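Local coordinates for methionine-binding lipoprotein MetQ (Bacillus subtilis subsp. subtilis, PDB 4GOT) that binds methionine and probably passes it to the membrane-bound permease of the MetNPQ ABC transporter, and also takes part in methionine sulfoxide transport, at residues I63-L66 with E67-K71; A164-E168 with N169-D173. All coordinates share one frame; numbering follows the deposited sequence.

Contact 1 of 2, residues I63-L66 with E67-K71; sequences IPYL and EQEMK. With MSE (selenomethionine), chain B.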
loop_
_atom_site.group_PDB
_atom_site.type_symbol
_atom_site.label_atom_id
_atom_site.label_comp_id
_atom_site.label_asym_id
_atom_site.label_seq_id
_atom_site.Cartn_x
_atom_site.Cartn_y
_atom_site.Cartn_z
ATOM N N ILE A 63 7.108 -0.644 4.579
ATOM C CA ILE A 63 8.558 -0.751 4.791
ATOM C C ILE A 63 9.238 -1.560 3.646
ATOM O O ILE A 63 10.269 -1.128 3.144
ATOM C CB ILE A 63 8.920 -1.300 6.208
ATOM C CG1 ILE A 63 8.592 -0.290 7.320
ATOM C CG2 ILE A 63 10.384 -1.780 6.298
ATOM C CD1 ILE A 63 8.349 -0.944 8.669
ATOM N N PRO A 64 8.643 -2.710 3.220
ATOM C CA PRO A 64 9.239 -3.446 2.085
ATOM C C PRO A 64 9.342 -2.570 0.818
ATOM O O PRO A 64 10.356 -2.616 0.109
ATOM C CB PRO A 64 8.288 -4.634 1.936
ATOM C CG PRO A 64 7.885 -4.942 3.376
ATOM C CD PRO A 64 7.615 -3.533 3.903
ATOM N N TYR A 65 8.342 -1.734 0.569
ATOM C CA TYR A 65 8.412 -0.882 -0.603
ATOM C C TYR A 65 9.585 0.116 -0.452
ATOM O O TYR A 65 10.350 0.334 -1.385
ATOM C CB TYR A 65 7.105 -0.148 -0.837
ATOM C CG TYR A 65 7.100 0.575 -2.180
ATOM C CD1 TYR A 65 7.553 1.860 -2.284
ATOM C CD2 TYR A 65 6.636 -0.055 -3.342
ATOM C CE1 TYR A 65 7.591 2.516 -3.502
ATOM C CE2 TYR A 65 6.664 0.602 -4.575
ATOM C CZ TYR A 65 7.148 1.895 -4.644
ATOM O OH TYR A 65 7.144 2.603 -5.839
ATOM N N LEU A 66 9.672 0.751 0.721
ATOM C CA LEU A 66 10.730 1.725 1.035
ATOM C C LEU A 66 12.122 1.097 0.889
ATOM O O LEU A 66 13.004 1.675 0.253
ATOM C CB LEU A 66 10.545 2.319 2.458
ATOM C CG LEU A 66 11.659 3.334 2.857
ATOM C CD1 LEU A 66 11.714 4.559 1.906
ATOM C CD2 LEU A 66 11.488 3.750 4.316
ATOM N N GLU A 67 12.289 -0.117 1.443
ATOM C CA GLU A 67 13.565 -0.841 1.331
ATOM C C GLU A 67 14.006 -1.124 -0.090
ATOM O O GLU A 67 15.171 -0.845 -0.462
ATOM C CB GLU A 67 13.508 -2.143 2.128
ATOM C CG GLU A 67 13.572 -1.843 3.595
ATOM C CD GLU A 67 13.565 -3.090 4.425
ATOM O OE1 GLU A 67 13.543 -4.198 3.836
ATOM O OE2 GLU A 67 13.573 -2.931 5.656
ATOM N N GLN A 68 13.084 -1.662 -0.885
ATOM C CA GLN A 68 13.326 -1.834 -2.322
ATOM C C GLN A 68 13.723 -0.535 -3.019
ATOM O O GLN A 68 14.616 -0.526 -3.879
ATOM C CB GLN A 68 12.065 -2.397 -3.038
ATOM C CG GLN A 68 12.244 -2.618 -4.552
ATOM C CD GLN A 68 13.279 -3.698 -4.902
ATOM O OE1 GLN A 68 13.541 -4.603 -4.120
ATOM N NE2 GLN A 68 13.848 -3.603 -6.097
ATOM N N GLU A 69 13.008 0.543 -2.718
ATOM C CA GLU A 69 13.298 1.852 -3.363
ATOM C C GLU A 69 14.704 2.334 -3.067
ATOM O O GLU A 69 15.410 2.863 -3.952
ATOM C CB GLU A 69 12.304 2.879 -2.918
ATOM C CG GLU A 69 10.922 2.605 -3.499
ATOM C CD GLU A 69 10.701 3.340 -4.814
ATOM O OE1 GLU A 69 10.597 4.592 -4.736
ATOM O OE2 GLU A 69 10.616 2.655 -5.878
HETATM N N MSE A 70 15.153 2.097 -1.838
HETATM C CA MSE A 70 16.497 2.525 -1.460
HETATM C C MSE A 70 17.554 1.612 -2.030
HETATM O O MSE A 70 18.621 2.087 -2.371
HETATM C CB MSE A 70 16.637 2.692 0.046
HETATM C CG MSE A 70 15.916 3.954 0.575
HETATM SE SE MSE A 70 15.762 3.929 2.527
HETATM C CE MSE A 70 17.662 4.309 2.900
ATOM N N LYS A 71 17.255 0.315 -2.148
ATOM C CA LYS A 71 18.118 -0.626 -2.894
ATOM C C LYS A 71 18.303 -0.168 -4.361
ATOM O O LYS A 71 19.389 -0.183 -4.901
ATOM C CB LYS A 71 17.508 -2.015 -2.834
ATOM C CG LYS A 71 18.312 -3.142 -3.460
ATOM C CD LYS A 71 17.499 -4.443 -3.397
ATOM C CE LYS A 71 17.629 -5.204 -2.069
ATOM N NZ LYS A 71 18.465 -6.447 -2.198
HETATM N N MSE B 300 -1.236 1.647 0.015
HETATM C CA MSE B 300 -0.617 0.480 -0.680
HETATM C C MSE B 300 -0.871 -0.875 0.062
HETATM O O MSE B 300 -0.633 -0.906 1.239
HETATM O OXT MSE B 300 -1.257 -1.952 -0.461
HETATM C CB MSE B 300 0.900 0.714 -0.768
HETATM C CG MSE B 300 1.647 -0.202 -1.685
HETATM SE SE MSE B 300 3.611 0.027 -1.572
HETATM C CE MSE B 300 3.752 1.799 -2.684
#
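Ile63, Pro64, Tyr65 and Leu66 give their carbonyl oxygens in turn to the backbone N of Glu67, Gln68, Glu69 and Met70, four i to i+4 bonds of a regular alpha helix, of which Glu67 N to Ile63 O is the shortest at 2.8 Å. Tyr65 is the residue of this helix turn that lines the ligand pocket. With CG anti to the backbone N (chi1 -171°), the phenol runs past the end of the selenomethionine ligand and turns one face to it: the ligand CE sits 3.4 Å above the ring plane, over its centre, while the ligand SE is 3.5 Å from Tyr65 CD2. This is a Met-aromatic contact, made here by the selenium analogue, at the end of the ligand side chain.

Glu69, one turn on, meets the same ring obliquely. Its CG lies 3.3 Å from Tyr65 CE1, and a bend at chi2 (-92°) folds the carboxylate back along the ring, the two planes being only 25° apart. Asn47 ND2 donates to Glu69 OE1, which would limit rotation of the carboxylate beside the phenol. On other sides of the helix, Leu66 CD1 rests 4.1 Å from SE of Met70, itself a selenomethionine, the two chains running side by side. Glu67 reaches back across Ile63, its OE2 3.5 Å from Ile63 CG2.

Helix 63-72 directly follows strand 57-62, and His62 ND1 bonds to Tyr65 N. Tyr65, Leu66 and Glu69 pack on helix 44-51, Ile63 and Leu66 reach strand 78-86, and Tyr65 also touches Asn113, another residue of the ligand pocket.

Contact 2 of 2, residues A164-E168 with N169-D173; sequences AKAYE and NKEGD
Asn169 N donates to Lys165 O at 2.8 Å, the shortest hydrogen bond between 164-168 and 169-173 and the last regular i to i+4 bond of the helix. Beyond it the chain turns off in a Schellman motif. Lys170 takes a positive phi of 56°, which swings the next peptide back over the final turn, so that Glu171 N reaches Ala166 O at 3.0 Å, lying in the carbonyl plane. Lys170 N, in the preceding peptide, bonds to Tyr167 O at 3.1 Å. The second of these comes from well above the carbonyl plane rather than along a lone pair. Two carbonyls of the last turn thus find donors in the residues that leave the helix.

Asn169 ND2 points to Glu171 OE2 over 3.2 Å, an almost straight bond in the plane of the amide, tying together the residues that flank Lys170. The Glu171 chain, extended beyond CG, lays its carboxylate against Ala166, with OE1 3.4 Å from Ala166 CB. One turn back, Lys165 bends at chi2 and chi3 to bring NZ within 2.7 Å of Glu168 OE1, a salt bridge on the syn side of the carboxylate. Asn185 serves both partners: its OD1 binds Lys165 NZ, its ND2 binds Glu168 OE2.

At the end of the helix Glu168 O also bonds to Lys94 NZ. The turn delivers the chain from helix 163-168 into strand 174-177, and Asp173, just before that strand, already pairs through its backbone with Thr107 at the start of strand 107-111 and bonds to Ser93 OG.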
loop_
_atom_site.group_PDB
_atom_site.type_symbol
_atom_site.label_atom_id
_atom_site.label_comp_id
_atom_site.label_asym_id
_atom_site.label_seq_id
_atom_site.Cartn_x
_atom_site.Cartn_y
_atom_site.Cartn_z
ATOM N N ALA A 164 -7.162 -1.688 -11.593
ATOM C CA ALA A 164 -8.636 -1.449 -11.613
ATOM C C ALA A 164 -9.191 -1.494 -13.055
ATOM O O ALA A 164 -10.287 -2.026 -13.290
ATOM C CB ALA A 164 -9.005 -0.124 -10.949
ATOM N N LYS A 165 -8.438 -0.941 -14.030
ATOM C CA LYS A 165 -8.831 -1.049 -15.453
ATOM C C LYS A 165 -8.705 -2.482 -16.022
ATOM O O LYS A 165 -9.582 -2.900 -16.763
ATOM C CB LYS A 165 -8.085 -0.062 -16.372
ATOM C CG LYS A 165 -8.166 1.420 -15.991
ATOM C CD LYS A 165 -9.587 1.974 -15.997
ATOM C CE LYS A 165 -10.150 2.188 -14.581
ATOM N NZ LYS A 165 -11.591 2.664 -14.545
ATOM N N ALA A 166 -7.627 -3.215 -15.693
ATOM C CA ALA A 166 -7.451 -4.589 -16.150
ATOM C C ALA A 166 -8.617 -5.447 -15.669
ATOM O O ALA A 166 -9.100 -6.340 -16.392
ATOM C CB ALA A 166 -6.103 -5.178 -15.672
ATOM N N TYR A 167 -9.066 -5.157 -14.448
ATOM C CA TYR A 167 -10.255 -5.787 -13.828
ATOM C C TYR A 167 -11.531 -5.469 -14.599
ATOM O O TYR A 167 -12.221 -6.382 -15.053
ATOM C CB TYR A 167 -10.336 -5.360 -12.360
ATOM C CG TYR A 167 -11.692 -5.519 -11.700
ATOM C CD1 TYR A 167 -12.182 -6.775 -11.342
ATOM C CD2 TYR A 167 -12.455 -4.410 -11.407
ATOM C CE1 TYR A 167 -13.414 -6.913 -10.718
ATOM C CE2 TYR A 167 -13.685 -4.532 -10.792
ATOM C CZ TYR A 167 -14.157 -5.780 -10.456
ATOM O OH TYR A 167 -15.373 -5.839 -9.864
ATOM N N GLU A 168 -11.829 -4.197 -14.799
ATOM C CA GLU A 168 -13.006 -3.810 -15.596
ATOM C C GLU A 168 -12.996 -4.341 -17.032
ATOM O O GLU A 168 -14.024 -4.707 -17.547
ATOM C CB GLU A 168 -13.142 -2.293 -15.643
ATOM C CG GLU A 168 -13.703 -1.710 -14.361
ATOM C CD GLU A 168 -13.395 -0.228 -14.193
ATOM O OE1 GLU A 168 -13.102 0.474 -15.197
ATOM O OE2 GLU A 168 -13.442 0.234 -13.042
ATOM N N ASN A 169 -11.811 -4.374 -17.662
ATOM C CA ASN A 169 -11.601 -4.882 -19.050
ATOM C C ASN A 169 -11.588 -6.402 -19.173
ATOM O O ASN A 169 -11.483 -6.935 -20.270
ATOM C CB ASN A 169 -10.252 -4.369 -19.583
ATOM C CG ASN A 169 -10.190 -2.844 -19.665
ATOM O OD1 ASN A 169 -11.217 -2.199 -19.739
ATOM N ND2 ASN A 169 -8.975 -2.271 -19.620
ATOM N N LYS A 170 -11.608 -7.101 -18.040
ATOM C CA LYS A 170 -11.555 -8.554 -18.018
ATOM C C LYS A 170 -10.319 -9.079 -18.746
ATOM O O LYS A 170 -10.391 -10.064 -19.467
ATOM C CB LYS A 170 -12.859 -9.138 -18.598
ATOM C CG LYS A 170 -14.111 -8.556 -17.940
ATOM C CD LYS A 170 -15.386 -9.322 -18.283
ATOM C CE LYS A 170 -15.929 -8.936 -19.651
ATOM N NZ LYS A 170 -16.712 -7.666 -19.673
ATOM N N GLU A 171 -9.195 -8.395 -18.553
ATOM C CA GLU A 171 -7.928 -8.755 -19.202
ATOM C C GLU A 171 -7.320 -10.035 -18.662
ATOM O O GLU A 171 -6.432 -10.618 -19.277
ATOM C CB GLU A 171 -6.876 -7.694 -18.915
ATOM C CG GLU A 171 -6.822 -6.580 -19.892
ATOM C CD GLU A 171 -5.980 -5.443 -19.372
ATOM O OE1 GLU A 171 -4.849 -5.628 -18.809
ATOM O OE2 GLU A 171 -6.492 -4.342 -19.541
ATOM N N GLY A 172 -7.693 -10.416 -17.465
ATOM C CA GLY A 172 -7.232 -11.684 -16.931
ATOM C C GLY A 172 -8.380 -12.342 -16.220
ATOM O O GLY A 172 -9.476 -11.803 -16.164
ATOM N N ASP A 173 -8.125 -13.508 -15.661
ATOM C CA ASP A 173 -9.134 -14.211 -14.865
ATOM C C ASP A 173 -9.322 -13.663 -13.425
ATOM O O ASP A 173 -10.416 -13.763 -12.843
ATOM C CB ASP A 173 -8.814 -15.726 -14.872
ATOM C CG ASP A 173 -8.927 -16.325 -16.276
ATOM O OD1 ASP A 173 -9.982 -16.095 -16.911
ATOM O OD2 ASP A 173 -7.975 -16.988 -16.753
#

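In the fold
The two contacts belong to different halves of the fold, one built round each main sheet, with selenomethionine bound between them as in periplasmic-type binding proteins. Their centres are 28 Å apart and their nearest atoms about 16 Å, so they do not touch. Each lies on a beta-alpha-beta crossover: helix 63-72 links strands 57-62 and 78-86, across 206-211, while helix 163-168 links strands 154-158 and 174-177, across 107-111. Contact 1 reaches the pocket through Tyr65; the ligand's other partners include Glu87, Arg119 and Asn206. Contact 2 contributes no pocket residue and lies at the surface, its centre about 20 Å from that of the chain, against 12 Å for contact 1.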